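Local coordinates for hypothetical protein PA1234 (PDB 1Z6N), which is of unknown function but belongs to the thioredoxin family, may take part in thiol-disulfide chemistry, and binds a magnesium ion, at residues L59-M64 with G94-D99; Q70-A75 with A110-L115. All coordinates share one frame; numbering follows the deposited sequence.

Contact 1 of 2, residues L59-M64 with G94-D99; sequences LVAGEM and GRAEDD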
loop_
_atom_site.group_PDB
_atom_site.type_symbol
_atom_site.label_atom_id
_atom_site.label_comp_id
_atom_site.label_asym_id
_atom_site.label_seq_id
_atom_site.Cartn_x
_atom_site.Cartn_y
_atom_site.Cartn_z
ATOM N N LEU A 59 -1.151 5.533 5.583
ATOM C CA LEU A 59 -1.884 6.606 4.909
ATOM C C LEU A 59 -1.552 6.523 3.431
ATOM O O LEU A 59 -0.405 6.725 3.014
ATOM C CB LEU A 59 -1.507 7.982 5.465
ATOM C CG LEU A 59 -2.151 9.180 4.757
ATOM C CD1 LEU A 59 -3.696 9.114 4.801
ATOM C CD2 LEU A 59 -1.657 10.465 5.396
ATOM N N VAL A 60 -2.570 6.214 2.635
ATOM C CA VAL A 60 -2.350 5.918 1.230
ATOM C C VAL A 60 -3.034 6.924 0.328
ATOM O O VAL A 60 -4.176 7.268 0.567
ATOM C CB VAL A 60 -2.947 4.530 0.881
ATOM C CG1 VAL A 60 -2.756 4.204 -0.599
ATOM C CG2 VAL A 60 -2.323 3.433 1.745
ATOM N N ALA A 61 -2.333 7.407 -0.698
ATOM C CA ALA A 61 -3.012 8.141 -1.770
ATOM C C ALA A 61 -3.105 7.196 -2.966
ATOM O O ALA A 61 -2.098 6.661 -3.441
ATOM C CB ALA A 61 -2.242 9.394 -2.151
ATOM N N GLY A 62 -4.332 6.964 -3.429
ATOM C CA GLY A 62 -4.540 5.987 -4.487
ATOM C C GLY A 62 -5.870 6.188 -5.174
ATOM O O GLY A 62 -6.717 6.954 -4.705
ATOM N N GLU A 63 -6.031 5.494 -6.300
ATOM C CA GLU A 63 -7.233 5.611 -7.135
ATOM C C GLU A 63 -7.519 4.243 -7.747
ATOM O O GLU A 63 -6.598 3.531 -8.167
ATOM C CB GLU A 63 -7.008 6.594 -8.278
ATOM C CG GLU A 63 -6.615 8.023 -7.842
ATOM C CD GLU A 63 -7.771 9.025 -7.765
ATOM O OE1 GLU A 63 -7.661 9.976 -6.965
ATOM O OE2 GLU A 63 -8.734 8.904 -8.541
ATOM N N MET A 64 -8.800 3.899 -7.840
ATOM C CA MET A 64 -9.162 2.572 -8.342
ATOM C C MET A 64 -8.879 2.323 -9.823
ATOM O O MET A 64 -8.859 1.166 -10.256
ATOM C CB MET A 64 -10.623 2.232 -8.011
ATOM C CG MET A 64 -10.804 1.642 -6.632
ATOM S SD MET A 64 -10.102 -0.067 -6.414
ATOM C CE MET A 64 -11.355 -0.999 -7.421
ATOM N N GLY A 94 -5.579 13.620 -5.877
ATOM C CA GLY A 94 -5.706 15.084 -5.835
ATOM C C GLY A 94 -5.433 15.626 -4.443
ATOM O O GLY A 94 -4.775 16.670 -4.286
ATOM N N ARG A 95 -5.917 14.923 -3.416
ATOM C CA ARG A 95 -5.672 15.409 -2.072
ATOM C C ARG A 95 -4.178 15.333 -1.723
ATOM O O ARG A 95 -3.642 16.236 -1.037
ATOM C CB ARG A 95 -6.495 14.657 -1.044
ATOM C CG ARG A 95 -6.367 15.343 0.333
ATOM C CD ARG A 95 -7.361 14.820 1.329
ATOM N NE ARG A 95 -8.743 15.209 1.069
ATOM C CZ ARG A 95 -9.315 16.363 1.434
ATOM N NH1 ARG A 95 -8.605 17.305 2.039
ATOM N NH2 ARG A 95 -10.624 16.533 1.218
ATOM N N ALA A 96 -3.506 14.262 -2.151
ATOM C CA ALA A 96 -2.065 14.178 -1.923
ATOM C C ALA A 96 -1.349 15.308 -2.676
ATOM O O ALA A 96 -0.373 15.887 -2.168
ATOM C CB ALA A 96 -1.543 12.844 -2.364
ATOM N N GLU A 97 -1.828 15.647 -3.877
ATOM C CA GLU A 97 -1.214 16.767 -4.614
ATOM C C GLU A 97 -1.382 18.069 -3.847
ATOM O O GLU A 97 -0.445 18.883 -3.765
ATOM C CB GLU A 97 -1.819 16.902 -6.013
ATOM C CG GLU A 97 -1.415 15.765 -6.924
ATOM C CD GLU A 97 -2.204 15.711 -8.225
ATOM O OE1 GLU A 97 -3.312 16.285 -8.295
ATOM O OE2 GLU A 97 -1.706 15.081 -9.177
ATOM N N ASP A 98 -2.574 18.263 -3.285
ATOM C CA ASP A 98 -2.866 19.512 -2.589
ATOM C C ASP A 98 -2.174 19.613 -1.241
ATOM O O ASP A 98 -1.721 20.711 -0.876
ATOM C CB ASP A 98 -4.378 19.685 -2.423
ATOM C CG ASP A 98 -4.741 20.993 -1.744
ATOM O OD1 ASP A 98 -4.530 22.040 -2.372
ATOM O OD2 ASP A 98 -5.246 20.936 -0.605
ATOM N N ASP A 99 -2.062 18.502 -0.509
ATOM C CA ASP A 99 -1.639 18.593 0.891
ATOM C C ASP A 99 -0.437 17.761 1.302
ATOM O O ASP A 99 0.002 17.871 2.454
ATOM C CB ASP A 99 -2.793 18.297 1.834
ATOM C CG ASP A 99 -2.935 19.340 2.926
ATOM O OD1 ASP A 99 -2.144 20.328 2.984
ATOM O OD2 ASP A 99 -3.881 19.173 3.709
HETATM O O HOH W 1 -7.962 12.637 -7.339
#

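Contact 2 of 2, residues Q70-A75 with A110-L115; sequences QINLAA and AIPLVL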
loop_
_atom_site.group_PDB
_atom_site.type_symbol
_atom_site.label_atom_id
_atom_site.label_comp_id
_atom_site.label_asym_id
_atom_site.label_seq_id
_atom_site.Cartn_x
_atom_site.Cartn_y
_atom_site.Cartn_z
ATOM N N GLN A 70 -4.350 -1.017 -7.849
ATOM C CA GLN A 70 -5.065 -2.297 -7.779
ATOM C C GLN A 70 -4.160 -3.415 -7.255
ATOM O O GLN A 70 -4.551 -4.199 -6.384
ATOM C CB GLN A 70 -5.636 -2.683 -9.146
ATOM C CG GLN A 70 -6.654 -1.689 -9.682
ATOM C CD GLN A 70 -6.843 -1.815 -11.173
ATOM O OE1 GLN A 70 -6.266 -2.711 -11.818
ATOM N NE2 GLN A 70 -7.650 -0.924 -11.742
ATOM N N ILE A 71 -2.947 -3.468 -7.795
ATOM C CA ILE A 71 -1.958 -4.494 -7.441
ATOM C C ILE A 71 -1.485 -4.323 -6.012
ATOM O O ILE A 71 -1.656 -5.204 -5.181
ATOM C CB ILE A 71 -0.763 -4.444 -8.399
ATOM C CG1 ILE A 71 -1.215 -4.843 -9.813
ATOM C CG2 ILE A 71 0.366 -5.367 -7.919
ATOM C CD1 ILE A 71 -0.253 -4.432 -10.932
ATOM N N ASN A 72 -0.854 -3.185 -5.711
ATOM C CA ASN A 72 -0.164 -3.111 -4.438
ATOM C C ASN A 72 -1.093 -2.930 -3.261
ATOM O O ASN A 72 -0.783 -3.372 -2.159
ATOM C CB ASN A 72 0.911 -2.036 -4.477
ATOM C CG ASN A 72 1.950 -2.324 -5.527
ATOM O OD1 ASN A 72 2.659 -3.327 -5.452
ATOM N ND2 ASN A 72 2.015 -1.462 -6.541
ATOM N N LEU A 73 -2.238 -2.286 -3.483
ATOM C CA LEU A 73 -3.176 -2.136 -2.385
ATOM C C LEU A 73 -3.936 -3.433 -2.102
ATOM O O LEU A 73 -4.254 -3.695 -0.943
ATOM C CB LEU A 73 -4.111 -0.946 -2.596
ATOM C CG LEU A 73 -3.365 0.389 -2.715
ATOM C CD1 LEU A 73 -4.382 1.538 -2.879
ATOM C CD2 LEU A 73 -2.452 0.636 -1.513
ATOM N N ALA A 74 -4.173 -4.258 -3.128
ATOM C CA ALA A 74 -4.703 -5.607 -2.849
ATOM C C ALA A 74 -3.745 -6.359 -1.909
ATOM O O ALA A 74 -4.175 -7.044 -0.973
ATOM C CB ALA A 74 -4.933 -6.391 -4.138
ATOM N N ALA A 75 -2.446 -6.219 -2.160
ATOM C CA ALA A 75 -1.436 -6.908 -1.330
ATOM C C ALA A 75 -1.406 -6.350 0.091
ATOM O O ALA A 75 -1.384 -7.116 1.066
ATOM C CB ALA A 75 -0.052 -6.829 -1.981
ATOM N N ALA A 110 3.031 10.174 -7.657
ATOM C CA ALA A 110 2.886 8.896 -8.349
ATOM C C ALA A 110 2.163 7.980 -7.379
ATOM O O ALA A 110 2.521 7.911 -6.194
ATOM C CB ALA A 110 4.262 8.336 -8.705
ATOM N N ILE A 111 1.130 7.307 -7.869
ATOM C CA ILE A 111 0.299 6.494 -6.990
ATOM C C ILE A 111 0.502 4.992 -7.257
ATOM O O ILE A 111 0.816 4.602 -8.393
ATOM C CB ILE A 111 -1.209 6.884 -7.076
ATOM C CG1 ILE A 111 -1.683 6.866 -8.530
ATOM C CG2 ILE A 111 -1.449 8.252 -6.391
ATOM C CD1 ILE A 111 -3.171 6.989 -8.683
ATOM N N PRO A 112 0.319 4.147 -6.226
ATOM C CA PRO A 112 -0.047 4.523 -4.854
ATOM C C PRO A 112 1.135 5.101 -4.097
ATOM O O PRO A 112 2.262 4.610 -4.231
ATOM C CB PRO A 112 -0.423 3.183 -4.223
ATOM C CG PRO A 112 0.372 2.176 -4.968
ATOM C CD PRO A 112 0.422 2.682 -6.384
ATOM N N LEU A 113 0.863 6.137 -3.314
ATOM C CA LEU A 113 1.826 6.670 -2.373
ATOM C C LEU A 113 1.406 6.162 -1.000
ATOM O O LEU A 113 0.294 6.451 -0.554
ATOM C CB LEU A 113 1.802 8.206 -2.418
ATOM C CG LEU A 113 2.580 8.943 -1.321
ATOM C CD1 LEU A 113 4.073 8.628 -1.434
ATOM C CD2 LEU A 113 2.337 10.463 -1.397
ATOM N N VAL A 114 2.284 5.399 -0.350
ATOM C CA VAL A 114 1.964 4.787 0.918
ATOM C C VAL A 114 2.905 5.342 1.984
ATOM O O VAL A 114 4.112 5.106 1.939
ATOM C CB VAL A 114 2.097 3.248 0.858
ATOM C CG1 VAL A 114 1.748 2.631 2.194
ATOM C CG2 VAL A 114 1.181 2.658 -0.241
ATOM N N LEU A 115 2.335 6.070 2.938
ATOM C CA LEU A 115 3.115 6.604 4.054
ATOM C C LEU A 115 2.937 5.693 5.258
ATOM O O LEU A 115 1.809 5.439 5.682
ATOM C CB LEU A 115 2.655 8.031 4.370
ATOM C CG LEU A 115 2.703 9.019 3.191
ATOM C CD1 LEU A 115 2.237 10.386 3.695
ATOM C CD2 LEU A 115 4.108 9.124 2.601
#

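Contact 1 of 2, residues L59-M64 with G94-D99
Ala61 meets Ala96 methyl to methyl, where the end of strand 56-61 is covered by helix 93-99. This is one face of the thioredoxin-type sheet. Strand 56-61 is an inner strand, and at Val60 it pairs with Ala89 and Ile91 of the parallel strand 86-91. The next residue, Ala61, points at the helix. Its CB lies 3.5 Å from Ala96 CB. Both CA-CB bonds point across the contact, that of Ala61 more directly, and the methyls meet at a slant. The short side chains let the backbones come close, with Ala61 CA and Ala96 CA 6.1 Å apart. Ile109 also packs on Ala96.

At Gly62 the chain has left the strand and runs toward the Cys66-Cys69 region. Glu63 follows, and its side chain reaches back to the start of the helix. A turn of about -96° in chi2 swings the carboxylate toward Gly94. Its two oxygens are used differently. OE2 accepts a bond from Trp65 NE1. OE1 accepts one from the backbone N of Lys93, the first residue of helix 93-99.

OE1 is 4.3 Å from Gly94 N, too far for a direct bond, and a water joins them. The carboxylate is therefore tied both to the loop that follows it and to the helix start. The amides at this end of the helix would probably stabilise its negative charge. Gly94 itself is exposed, so the polar side of the contact lies near the surface, while the alanine pair is buried. The bridging water donates to Glu63 OE1 at 2.7 Å and accepts from Gly94 N at 3.0 Å, with an angle of about 100° at its oxygen.

Contact 2 of 2, residues Q70-A75 with A110-L115
Asn72 ND2 is held by Tyr145 OH, and also more weakly by Asp68 O one turn back in helix 67-82. At the base of the same side chain, Asn72 CB faces the ring of Pro112, with Pro112 CG 4.3 Å away. The peptide bond before Pro112 is cis. A cis proline beside a CxxC helix start is a hallmark of thioredoxin folds, and here Pro112 also touches Cys69 and Asp68.

Leu73 supplies the other half of the contact. Its chi2 of -178° puts CD1 in the extended position, and CD2, the other branch, turns to the proline and the strand. Leu73 CD2 packs alongside the proline at 4.2 Å from Pro112 CB. The same methyl lies 4.3 Å from Val114 CG2. The two partners are about 60° apart as seen from CD2, so it rests over the step from the proline to the strand. All four touching residues are buried.

Helix 67-82 thus lies on one face of the sheet, and Leu76 in its next turn continues onto Val114. Helix 151-164 packs against Asn72 through Ala154. Strand 113-117 runs between strands 56-61 and 123-128, antiparallel to both.

The centres of contacts 1 and 2 lie 11 Å apart, and both reach the same four-stranded sheet. Their segments alternate along the chain: 59-64, 70-75, 94-99, 110-115. Strands 56-61 and 113-117 are antiparallel neighbours, joined by Ala61 N to Leu113 O at 2.8 Å and by Leu115 N to Leu59 O, also at 2.8 Å. Helix 93-99 of contact 1 packs on one face and helix 67-82 of contact 2 on the other. This gives the alpha-beta-alpha layering of the thioredoxin fold. Ile111 CD1 packs on Glu63 CG at 3.7 Å, so the loops before the cis proline and after strand 56-61 meet beside Cys66 and Cys69, a possible redox pair.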